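Local coordinates for catalase (Corynebacterium glutamicum atcc 13032, PDB 4B7H) that breaks hydrogen peroxide down to water and oxygen at a haem iron, an activity that nitric oxide inhibits, at the interface of chains A and B and the interface of chains A and C. Coordinates in Å, arbitrary orientation; residue numbers count along the deposited sequence, not the author numbering. Chains: chain A/B/C, Catalase.

Three patches of the catalase tetramer are described, two between chains A and B and one between chains A and C. The C-alpha centres of contacts 1 and 2 lie about 24 Å apart. Contact 3 is about 35 Å from contact 1 and about 46 Å from contact 2. Contacts 1 and 2 both use N-terminal segments. In contact 1 residues 42-45 of chain B meet helix 343-359, A:Pro341 and A:Tyr429. In contact 2 residues 32-35 of chain C meet loop residues between 399 and 422. Contact 3 pairs the same residues of both chains. Chain A thus touches two neighbours, in keeping with the tetramer typical of catalases.

Contact 1: the interface of chains A and B. Residues chain A 341, 343, 346, 429; chain B 42-45.
The phenol of A:Tyr429 meets B:Pro44 tip-on, its OH 3.6 Å from CB of the proline. In this haem catalase, an N-terminal segment of one subunit runs over its neighbour. At the ring edge, in plane, water 2 joins that OH to the backbone O of B:Gln42. The guanidinium of A:Arg343 has water 3 at its edge, in plane. This water links NE to the backbone O of B:Gly43.

A:Gln346, on helix 343-359, makes a direct hydrogen bond across the interface. Its CG lies anti to the carbonyl carbon (chi1 -61°), and the extended chain carries the amide out to the segment. Its OE1 accepts from the backbone N of B:Asn45 at 2.8 Å. The donor stands above the carbonyl plane, 37° out of it. Water 1 bridges the same OE1 to the backbone O of B:Asn45. Within chain A, NE2 donates to A:Tyr429 OH at 3.0 Å, nearly in the amide plane. With NE2 turned to the tyrosine, OE1 is left facing the backbone N-H of B:Asn45.

The B:Asn45 side chain crosses A:Arg343 at about a right angle, its ND2 3.5 Å from the arginine CG. A:Pro341 touches the start of the segment, its CG 4.1 Å from CG of B:Gln42.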
loop_
_atom_site.group_PDB
_atom_site.type_symbol
_atom_site.label_atom_id
_atom_site.label_comp_id
_atom_site.label_asym_id
_atom_site.label_seq_id
_atom_site.Cartn_x
_atom_site.Cartn_y
_atom_site.Cartn_z
ATOM N N PRO A 341 5.179 -25.343 23.812
ATOM C CA PRO A 341 5.047 -24.131 24.639
ATOM C C PRO A 341 6.343 -23.336 24.758
ATOM O O PRO A 341 6.749 -22.938 25.856
ATOM C CB PRO A 341 4.622 -24.663 26.014
ATOM C CG PRO A 341 4.915 -26.109 26.010
ATOM C CD PRO A 341 5.036 -26.585 24.594
ATOM N N ARG A 343 7.536 -19.882 23.923
ATOM C CA ARG A 343 6.830 -18.624 23.686
ATOM C C ARG A 343 7.384 -17.859 22.486
ATOM O O ARG A 343 6.653 -17.097 21.842
ATOM C CB ARG A 343 6.846 -17.736 24.934
ATOM C CG ARG A 343 6.206 -18.382 26.145
ATOM C CD ARG A 343 6.310 -17.489 27.352
ATOM N NE ARG A 343 5.958 -18.230 28.552
ATOM C CZ ARG A 343 6.128 -17.756 29.779
ATOM N NH1 ARG A 343 6.635 -16.542 29.943
ATOM N NH2 ARG A 343 5.804 -18.497 30.832
ATOM N N GLN A 346 5.716 -19.461 19.546
ATOM C CA GLN A 346 4.304 -19.105 19.457
ATOM C C GLN A 346 4.102 -17.687 18.913
ATOM O O GLN A 346 3.181 -17.441 18.138
ATOM C CB GLN A 346 3.595 -19.351 20.795
ATOM C CG GLN A 346 3.664 -20.826 21.177
ATOM C CD GLN A 346 2.487 -21.322 21.992
ATOM O OE1 GLN A 346 1.537 -20.585 22.279
ATOM N NE2 GLN A 346 2.543 -22.599 22.367
ATOM N N TYR A 429 -0.657 -28.664 18.875
ATOM C CA TYR A 429 0.246 -29.632 19.516
ATOM C C TYR A 429 -0.503 -30.343 20.628
ATOM O O TYR A 429 -1.481 -29.812 21.168
ATOM C CB TYR A 429 1.553 -29.015 20.064
ATOM C CG TYR A 429 1.400 -27.901 21.081
ATOM C CD1 TYR A 429 1.094 -26.610 20.677
ATOM C CD2 TYR A 429 1.605 -28.128 22.435
ATOM C CE1 TYR A 429 0.974 -25.573 21.588
ATOM C CE2 TYR A 429 1.487 -27.093 23.364
ATOM C CZ TYR A 429 1.159 -25.818 22.933
ATOM O OH TYR A 429 1.037 -24.778 23.838
ATOM N N GLN B 42 3.092 -22.731 31.594
ATOM C CA GLN B 42 3.564 -23.582 30.502
ATOM C C GLN B 42 2.468 -23.760 29.446
ATOM O O GLN B 42 2.606 -24.566 28.522
ATOM C CB GLN B 42 4.013 -24.941 31.054
ATOM C CG GLN B 42 4.711 -25.848 30.055
ATOM C CD GLN B 42 5.525 -26.911 30.729
ATOM O OE1 GLN B 42 6.713 -26.724 30.967
ATOM N NE2 GLN B 42 4.893 -28.039 31.045
ATOM N N GLY B 43 1.379 -23.007 29.591
ATOM C CA GLY B 43 0.288 -23.058 28.636
ATOM C C GLY B 43 0.581 -22.267 27.371
ATOM O O GLY B 43 1.631 -21.618 27.244
ATOM N N PRO B 44 -0.352 -22.314 26.412
ATOM C CA PRO B 44 -0.167 -21.571 25.167
ATOM C C PRO B 44 -0.270 -20.063 25.375
ATOM O O PRO B 44 -0.952 -19.585 26.296
ATOM C CB PRO B 44 -1.325 -22.064 24.294
ATOM C CG PRO B 44 -2.374 -22.501 25.274
ATOM C CD PRO B 44 -1.593 -23.105 26.411
ATOM N N ASN B 45 0.401 -19.319 24.503
ATOM C CA ASN B 45 0.221 -17.878 24.439
ATOM C C ASN B 45 -1.218 -17.549 24.073
ATOM O O ASN B 45 -1.799 -18.166 23.173
ATOM C CB ASN B 45 1.183 -17.262 23.426
ATOM C CG ASN B 45 2.528 -16.947 24.040
ATOM O OD1 ASN B 45 2.804 -15.796 24.398
ATOM N ND2 ASN B 45 3.365 -17.962 24.186
HETATM O O HOH W 1 -1.027 -20.050 21.166
HETATM O O HOH W 2 1.230 -25.625 26.372
HETATM O O HOH W 3 4.677 -20.824 27.973
#

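Contact 2: the interface of chains A and C. Residues chain A 399, 410, 414-416, 422; chain C 32-35.
C:Asn34 buries 66 Å² against chain A, more than any other residue of this patch, and its amide nitrogen reaches two acceptors. The contact joins a loop of one haem catalase subunit to an N-terminal segment of another. ND2 donates to A:Ser416 OG at 2.9 Å, close to the amide plane. It also donates to the backbone O of A:Asp414 at 3.0 Å, which it meets on a lone pair. This second bond is more bent, and the acceptor is tilted 30° from the amide plane. The carboxamide also packs on the backbone of A:Ser415, whose CA is 3.6 Å from the asparagine CG.

A:Asp410 buries 33 Å² and takes hold of the segment with both carboxylate oxygens. OD1 accepts from C:Ser32 OG at 2.6 Å, and OD2 from the backbone N of C:Glu33 at 2.8 Å in a nearly straight bond. Both use syn lone pairs. The anti lone pair of OD1 receives the hydroxyl of A:Tyr422. A:Ser416 OG and A:Tyr422 OH are also hydrogen bonded, direction not settled, which links the serine to the aspartate through the tyrosine.

With OG anti to its backbone N (chi1 -177°), C:Ser32 gives its hydroxyl to the aspartate and takes N-H groups from C:Asn34 and C:Ile35, capping its own turn. This OG sits in plane at the edge of the A:Tyr422 ring, 3.6 Å from CE2. C:Ile35 CD1 lies 3.9 Å from the same CE2.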
loop_
_atom_site.group_PDB
_atom_site.type_symbol
_atom_site.label_atom_id
_atom_site.label_comp_id
_atom_site.label_asym_id
_atom_site.label_seq_id
_atom_site.Cartn_x
_atom_site.Cartn_y
_atom_site.Cartn_z
ATOM N N PRO A 399 -21.047 -23.202 6.707
ATOM C CA PRO A 399 -21.592 -24.338 5.949
ATOM C C PRO A 399 -22.496 -23.894 4.808
ATOM O O PRO A 399 -23.128 -22.838 4.894
ATOM C CB PRO A 399 -22.416 -25.080 7.000
ATOM C CG PRO A 399 -22.848 -23.987 7.948
ATOM C CD PRO A 399 -21.635 -23.117 8.053
ATOM N N ASP A 410 -15.308 -31.039 10.822
ATOM C CA ASP A 410 -16.693 -30.622 10.621
ATOM C C ASP A 410 -17.434 -31.667 9.790
ATOM O O ASP A 410 -16.806 -32.538 9.177
ATOM C CB ASP A 410 -16.751 -29.287 9.863
ATOM C CG ASP A 410 -15.945 -28.167 10.525
ATOM O OD1 ASP A 410 -15.894 -28.058 11.772
ATOM O OD2 ASP A 410 -15.369 -27.366 9.756
ATOM N N ASP A 414 -23.312 -28.305 8.555
ATOM C CA ASP A 414 -23.767 -27.325 9.536
ATOM C C ASP A 414 -22.614 -26.654 10.279
ATOM O O ASP A 414 -21.444 -26.932 10.020
ATOM C CB ASP A 414 -24.784 -27.934 10.518
ATOM C CG ASP A 414 -24.203 -29.068 11.346
ATOM O OD1 ASP A 414 -23.066 -28.931 11.856
ATOM O OD2 ASP A 414 -24.891 -30.110 11.502
ATOM N N SER A 415 -22.975 -25.782 11.212
ATOM C CA SER A 415 -22.025 -24.953 11.939
ATOM C C SER A 415 -21.438 -25.594 13.203
ATOM O O SER A 415 -20.778 -24.906 13.985
ATOM C CB SER A 415 -22.721 -23.668 12.361
ATOM O OG SER A 415 -23.790 -23.976 13.242
ATOM N N SER A 416 -21.700 -26.879 13.428
ATOM C CA SER A 416 -21.265 -27.556 14.653
ATOM C C SER A 416 -21.846 -26.922 15.918
ATOM O O SER A 416 -21.143 -26.762 16.924
ATOM C CB SER A 416 -19.736 -27.629 14.759
ATOM O OG SER A 416 -19.177 -28.204 13.589
ATOM N N TYR A 422 -14.841 -31.192 19.605
ATOM C CA TYR A 422 -13.879 -31.997 18.854
ATOM C C TYR A 422 -12.720 -32.505 19.716
ATOM O O TYR A 422 -11.984 -33.396 19.296
ATOM C CB TYR A 422 -13.298 -31.189 17.704
ATOM C CG TYR A 422 -14.296 -30.738 16.665
ATOM C CD1 TYR A 422 -15.369 -31.543 16.288
ATOM C CD2 TYR A 422 -14.149 -29.504 16.045
ATOM C CE1 TYR A 422 -16.269 -31.121 15.318
ATOM C CE2 TYR A 422 -15.033 -29.076 15.074
ATOM C CZ TYR A 422 -16.084 -29.886 14.714
ATOM O OH TYR A 422 -16.954 -29.460 13.748
ATOM N N SER C 32 -11.162 -27.068 11.329
ATOM C CA SER C 32 -12.546 -26.614 11.437
ATOM C C SER C 32 -12.763 -25.223 10.864
ATOM O O SER C 32 -11.927 -24.333 11.035
ATOM C CB SER C 32 -13.013 -26.650 12.900
ATOM O OG SER C 32 -14.380 -26.268 12.998
ATOM N N GLU C 33 -13.896 -25.054 10.191
ATOM C CA GLU C 33 -14.375 -23.748 9.751
ATOM C C GLU C 33 -15.388 -23.190 10.742
ATOM O O GLU C 33 -15.939 -22.103 10.521
ATOM C CB GLU C 33 -15.062 -23.848 8.382
ATOM C CG GLU C 33 -14.190 -24.296 7.225
ATOM C CD GLU C 33 -13.100 -23.303 6.853
ATOM O OE1 GLU C 33 -12.972 -22.230 7.496
ATOM O OE2 GLU C 33 -12.355 -23.607 5.900
ATOM N N ASN C 34 -15.634 -23.926 11.826
ATOM C CA ASN C 34 -16.723 -23.599 12.750
ATOM C C ASN C 34 -16.313 -23.205 14.169
ATOM O O ASN C 34 -16.975 -22.382 14.798
ATOM C CB ASN C 34 -17.700 -24.771 12.852
ATOM C CG ASN C 34 -18.414 -25.062 11.547
ATOM O OD1 ASN C 34 -18.581 -24.183 10.701
ATOM N ND2 ASN C 34 -18.872 -26.301 11.390
ATOM N N ILE C 35 -15.255 -23.821 14.687
ATOM C CA ILE C 35 -14.917 -23.657 16.099
ATOM C C ILE C 35 -13.447 -23.296 16.216
ATOM O O ILE C 35 -12.607 -23.941 15.588
ATOM C CB ILE C 35 -15.176 -24.956 16.913
ATOM C CG1 ILE C 35 -16.646 -25.378 16.811
ATOM C CG2 ILE C 35 -14.768 -24.758 18.381
ATOM C CD1 ILE C 35 -16.962 -26.702 17.505
#

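Contact 3: the interface of chains A and B. Residues chain A 66, 113-116; chain B 66, 113-116.
Water 4 is gripped from both chains, at the centre of a nearly symmetric patch between A:Glu66, A:Gln114 and their copies in chain B. It lies 2.8 Å from OE1 of A:Glu66 and 2.8 Å from OE1 of B:Glu66. OE1 of A:Gln114 and OE1 of B:Gln114 also reach it, at 3.1 and 3.2 Å. Two flanking waters complete the bridge. Water 5 joins A:Gln114 OE1 to OE2 of B:Glu66, and water 6 joins B:Gln114 OE1 to OE2 of A:Glu66.

No direct polar bond crosses here. The two carboxylates approach to 4.7 Å between A:Glu66 OE1 and B:Glu66 OE1. If both are ionised, water 4 would screen the like charges, and the closeness may raise the affinity of one for a proton. Each is held in its own chain, A:Glu66 by A:Gln114 N and B:Glu66 by B:Gln114 N. The bond from A:Gln114 N to A:Glu66 OE1 measures 2.9 Å and comes from above the carboxylate plane, 40° out of it.

The rest of the catalase patch is packing between the 113-116 loops. CB of A:Glu113 touches CB of B:Gln114, and the twin pair does the same. A:Glu113 bends at chi2 (83°), bringing its carboxylate alongside the opposite loop, with OE1 3.6 Å from CA of B:Gly115.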
loop_
_atom_site.group_PDB
_atom_site.type_symbol
_atom_site.label_atom_id
_atom_site.label_comp_id
_atom_site.label_asym_id
_atom_site.label_seq_id
_atom_site.Cartn_x
_atom_site.Cartn_y
_atom_site.Cartn_z
ATOM N N GLU A 66 11.945 -4.201 2.506
ATOM C CA GLU A 66 12.787 -5.359 2.778
ATOM C C GLU A 66 12.289 -6.028 4.064
ATOM O O GLU A 66 11.583 -5.403 4.866
ATOM C CB GLU A 66 14.259 -4.936 2.919
ATOM C CG GLU A 66 14.549 -4.156 4.202
ATOM C CD GLU A 66 15.976 -3.619 4.298
ATOM O OE1 GLU A 66 16.635 -3.420 3.246
ATOM O OE2 GLU A 66 16.444 -3.381 5.443
ATOM N N GLU A 113 20.691 -4.200 6.369
ATOM C CA GLU A 113 19.698 -3.967 5.328
ATOM C C GLU A 113 20.111 -4.632 4.015
ATOM O O GLU A 113 21.161 -5.260 3.930
ATOM C CB GLU A 113 19.491 -2.464 5.153
ATOM C CG GLU A 113 19.038 -1.773 6.447
ATOM C CD GLU A 113 20.176 -1.422 7.397
ATOM O OE1 GLU A 113 21.357 -1.583 7.032
ATOM O OE2 GLU A 113 19.891 -0.971 8.521
ATOM N N GLN A 114 19.306 -4.389 2.989
ATOM C CA GLN A 114 19.440 -5.011 1.676
ATOM C C GLN A 114 20.796 -4.979 0.994
ATOM O O GLN A 114 21.095 -5.858 0.190
ATOM C CB GLN A 114 18.456 -4.360 0.723
ATOM C CG GLN A 114 17.275 -5.212 0.409
ATOM C CD GLN A 114 16.552 -4.693 -0.807
ATOM O OE1 GLN A 114 16.187 -3.522 -0.867
ATOM N NE2 GLN A 114 16.376 -5.551 -1.803
ATOM N N GLY A 115 21.592 -3.953 1.261
ATOM C CA GLY A 115 22.823 -3.779 0.517
ATOM C C GLY A 115 24.049 -4.117 1.331
ATOM O O GLY A 115 25.178 -3.951 0.863
ATOM N N SER A 116 23.810 -4.613 2.545
ATOM C CA SER A 116 24.841 -4.772 3.588
ATOM C C SER A 116 25.618 -6.072 3.375
ATOM O O SER A 116 25.153 -6.961 2.665
ATOM C CB SER A 116 24.233 -4.735 4.999
ATOM O OG SER A 116 23.404 -5.850 5.249
ATOM N N GLU B 66 12.812 1.628 -0.166
ATOM C CA GLU B 66 13.888 2.606 -0.235
ATOM C C GLU B 66 13.790 3.333 -1.576
ATOM O O GLU B 66 13.149 2.848 -2.520
ATOM C CB GLU B 66 15.254 1.921 -0.098
ATOM C CG GLU B 66 15.621 1.043 -1.297
ATOM C CD GLU B 66 16.901 0.238 -1.114
ATOM O OE1 GLU B 66 17.291 -0.066 0.035
ATOM O OE2 GLU B 66 17.527 -0.097 -2.141
ATOM N N GLU B 113 21.960 -0.186 -2.257
ATOM C CA GLU B 113 20.749 -0.207 -1.455
ATOM C C GLU B 113 21.041 0.375 -0.075
ATOM O O GLU B 113 22.170 0.772 0.218
ATOM C CB GLU B 113 20.226 -1.640 -1.350
ATOM C CG GLU B 113 19.862 -2.256 -2.699
ATOM C CD GLU B 113 21.058 -2.854 -3.426
ATOM O OE1 GLU B 113 22.154 -2.938 -2.829
ATOM O OE2 GLU B 113 20.911 -3.233 -4.608
ATOM N N GLN B 114 20.012 0.353 0.765
ATOM C CA GLN B 114 20.019 0.959 2.090
ATOM C C GLN B 114 21.183 0.618 3.004
ATOM O O GLN B 114 21.524 1.410 3.878
ATOM C CB GLN B 114 18.754 0.561 2.824
ATOM C CG GLN B 114 17.774 1.677 3.010
ATOM C CD GLN B 114 16.719 1.296 4.023
ATOM O OE1 GLN B 114 16.234 0.164 4.029
ATOM N NE2 GLN B 114 16.380 2.226 4.907
ATOM N N GLY B 115 21.755 -0.570 2.843
ATOM C CA GLY B 115 22.790 -1.031 3.746
ATOM C C GLY B 115 24.177 -0.964 3.143
ATOM O O GLY B 115 25.156 -1.329 3.798
ATOM N N SER B 116 24.263 -0.481 1.905
ATOM C CA SER B 116 25.524 -0.439 1.157
ATOM C C SER B 116 26.479 0.673 1.622
ATOM O O SER B 116 26.055 1.631 2.263
ATOM C CB SER B 116 25.237 -0.303 -0.344
ATOM O OG SER B 116 24.680 0.963 -0.655
HETATM O O HOH W 4 15.469 -1.579 1.484
HETATM O O HOH W 5 16.354 -2.347 -3.433
HETATM O O HOH W 6 15.566 -0.899 6.410
#